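Local coordinates for small archaeal modifier protein 1 (Haloferax volcanii, PDB 3PO0), which acts as a ubiquitin-like modifier attached covalently to lysines of target proteins and as a sulfur carrier in molybdenum cofactor biosynthesis, at residues Trp5-Asp10 with Leu80-Pro85. Sequence-based numbering, arbitrary orientation.
Sequences WKLFAD and LALFPP
The indole of Trp5 lies over Leu80, and on the other face of the sheet the rings of Phe8 and Phe83 stack. Between them runs a parallel strand pair, 5-7 beside 80-83. Lys6 N donates to Leu80 O at 2.7 Å, and Leu82 N donates to Lys6 O at 3.1 Å, so Lys6 bonds to the residues before and after Ala81.

Trp5 has CG beside its backbone N (chi1 -77°), and the indole swings across to the neighbouring strand. Leu80 CB sits over the six-membered ring, 3.5 Å from its centroid, as a CH-pi contact. Leu80 CD1 reaches the same indole at CE2, also 3.5 Å away. Leu82 CG comes obliquely to Trp5 CZ3 at 3.7 Å. Leu34 and Leu37 of helix 30-40 also touch the indole, and Trp5 NE1 makes a weak hydrogen bond to Ala33 O. An alanine at this position would lose the indole face under Leu80 and is likely to open a gap between the strand pair and helix 30-40. Leu7 CD2 lies alongside Leu82 CB on this core face.

Phe8 and Phe83 form an offset stack, with centroids 4.2 Å apart and planes at 11°. Phe83 CE1 lies over the Phe8 ring near its rim. Leu82 O meets the edge of Phe8 in the ring plane, 3.5 Å from CD2. This buried carbonyl has no hydrogen-bond partner in the model. Further along, Ala9 CB touches Pro84 CG at 3.6 Å.

The parallel pairing of the first and last strands is characteristic of the beta-grasp fold of ubiquitin-like proteins. Here two backbone bonds set the register, while largely apolar contacts on both faces join the strands just before the C-terminal tail.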
loop_
_atom_site.group_PDB
_atom_site.type_symbol
_atom_site.label_atom_id
_atom_site.label_comp_id
_atom_site.label_asym_id
_atom_site.label_seq_id
_atom_site.Cartn_x
_atom_site.Cartn_y
_atom_site.Cartn_z
ATOM N N TRP A 5 6.133 -3.615 -0.439
ATOM C CA TRP A 5 5.632 -2.259 -0.393
ATOM C C TRP A 5 6.740 -1.304 0.008
ATOM O O TRP A 5 7.409 -1.514 1.021
ATOM C CB TRP A 5 4.532 -2.165 0.666
ATOM C CG TRP A 5 3.208 -2.729 0.244
ATOM C CD1 TRP A 5 2.714 -3.978 0.500
ATOM C CD2 TRP A 5 2.229 -2.061 -0.544
ATOM N NE1 TRP A 5 1.469 -4.120 -0.078
ATOM C CE2 TRP A 5 1.152 -2.951 -0.722
ATOM C CE3 TRP A 5 2.151 -0.780 -1.116
ATOM C CZ2 TRP A 5 0.018 -2.612 -1.455
ATOM C CZ3 TRP A 5 1.021 -0.444 -1.834
ATOM C CH2 TRP A 5 -0.035 -1.357 -1.996
ATOM N N LYS A 6 6.908 -0.245 -0.771
ATOM C CA LYS A 6 7.808 0.835 -0.378
ATOM C C LYS A 6 6.948 1.977 0.135
ATOM O O LYS A 6 5.952 2.343 -0.502
ATOM C CB LYS A 6 8.657 1.271 -1.560
ATOM C CG LYS A 6 9.318 0.110 -2.261
ATOM C CD LYS A 6 10.246 -0.679 -1.340
ATOM C CE LYS A 6 10.784 -1.922 -2.049
ATOM N NZ LYS A 6 11.740 -2.709 -1.225
ATOM N N LEU A 7 7.322 2.518 1.291
ATOM C CA LEU A 7 6.563 3.578 1.957
ATOM C C LEU A 7 7.393 4.839 2.023
ATOM O O LEU A 7 8.619 4.770 2.101
ATOM C CB LEU A 7 6.195 3.171 3.377
ATOM C CG LEU A 7 5.472 1.819 3.487
ATOM C CD1 LEU A 7 5.140 1.456 4.938
ATOM C CD2 LEU A 7 4.213 1.812 2.635
ATOM N N PHE A 8 6.722 5.987 1.985
ATOM C CA PHE A 8 7.406 7.273 1.891
ATOM C C PHE A 8 6.776 8.313 2.780
ATOM O O PHE A 8 5.604 8.210 3.126
ATOM C CB PHE A 8 7.378 7.769 0.453
ATOM C CG PHE A 8 8.017 6.824 -0.493
ATOM C CD1 PHE A 8 9.367 6.930 -0.784
ATOM C CD2 PHE A 8 7.283 5.806 -1.075
ATOM C CE1 PHE A 8 9.975 6.034 -1.641
ATOM C CE2 PHE A 8 7.886 4.893 -1.924
ATOM C CZ PHE A 8 9.231 5.010 -2.221
ATOM N N ALA A 9 7.566 9.322 3.129
ATOM C CA ALA A 9 7.086 10.474 3.887
ATOM C C ALA A 9 6.340 10.067 5.155
ATOM O O ALA A 9 6.812 9.223 5.909
ATOM C CB ALA A 9 6.212 11.363 3.004
ATOM N N ASP A 10 5.175 10.668 5.372
ATOM C CA ASP A 10 4.392 10.406 6.570
ATOM C C ASP A 10 4.017 8.937 6.733
ATOM O O ASP A 10 3.908 8.447 7.854
ATOM C CB ASP A 10 3.132 11.273 6.597
ATOM C CG ASP A 10 3.433 12.734 6.864
ATOM O OD1 ASP A 10 4.610 13.061 7.139
ATOM O OD2 ASP A 10 2.492 13.554 6.814
ATOM N N LEU A 80 5.423 -2.511 -4.970
ATOM C CA LEU A 80 4.272 -1.648 -4.774
ATOM C C LEU A 80 4.729 -0.445 -3.970
ATOM O O LEU A 80 5.644 -0.550 -3.163
ATOM C CB LEU A 80 3.173 -2.406 -4.011
ATOM C CG LEU A 80 2.857 -3.774 -4.630
ATOM C CD1 LEU A 80 1.993 -4.635 -3.716
ATOM C CD2 LEU A 80 2.203 -3.587 -5.986
ATOM N N ALA A 81 4.100 0.700 -4.186
ATOM C CA ALA A 81 4.456 1.881 -3.429
ATOM C C ALA A 81 3.221 2.620 -2.963
ATOM O O ALA A 81 2.183 2.594 -3.626
ATOM C CB ALA A 81 5.332 2.801 -4.255
ATOM N N LEU A 82 3.353 3.278 -1.814
ATOM C CA LEU A 82 2.310 4.153 -1.280
ATOM C C LEU A 82 2.899 5.537 -1.027
ATOM O O LEU A 82 3.855 5.677 -0.261
ATOM C CB LEU A 82 1.799 3.639 0.066
ATOM C CG LEU A 82 0.722 2.578 0.204
ATOM C CD1 LEU A 82 0.265 2.586 1.654
ATOM C CD2 LEU A 82 -0.436 2.830 -0.737
ATOM N N PHE A 83 2.326 6.547 -1.664
ATOM C CA PHE A 83 2.742 7.930 -1.451
ATOM C C PHE A 83 1.577 8.746 -0.914
ATOM O O PHE A 83 0.480 8.675 -1.446
ATOM C CB PHE A 83 3.195 8.573 -2.765
ATOM C CG PHE A 83 4.472 8.022 -3.322
ATOM C CD1 PHE A 83 5.695 8.540 -2.931
ATOM C CD2 PHE A 83 4.450 7.028 -4.282
ATOM C CE1 PHE A 83 6.873 8.056 -3.464
ATOM C CE2 PHE A 83 5.632 6.535 -4.818
ATOM C CZ PHE A 83 6.843 7.052 -4.406
ATOM N N PRO A 84 1.819 9.533 0.141
ATOM C CA PRO A 84 0.839 10.484 0.668
ATOM C C PRO A 84 0.908 11.802 -0.094
ATOM O O PRO A 84 1.882 12.044 -0.799
ATOM C CB PRO A 84 1.324 10.701 2.102
ATOM C CG PRO A 84 2.802 10.548 2.011
ATOM C CD PRO A 84 3.051 9.497 0.949
ATOM N N PRO A 85 -0.113 12.658 0.053
ATOM C CA PRO A 85 0.004 14.006 -0.507
ATOM C C PRO A 85 0.961 14.840 0.342
ATOM O O PRO A 85 1.204 14.491 1.497
ATOM C CB PRO A 85 -1.421 14.548 -0.394
ATOM C CG PRO A 85 -2.003 13.811 0.762
ATOM C CD PRO A 85 -1.419 12.433 0.697
#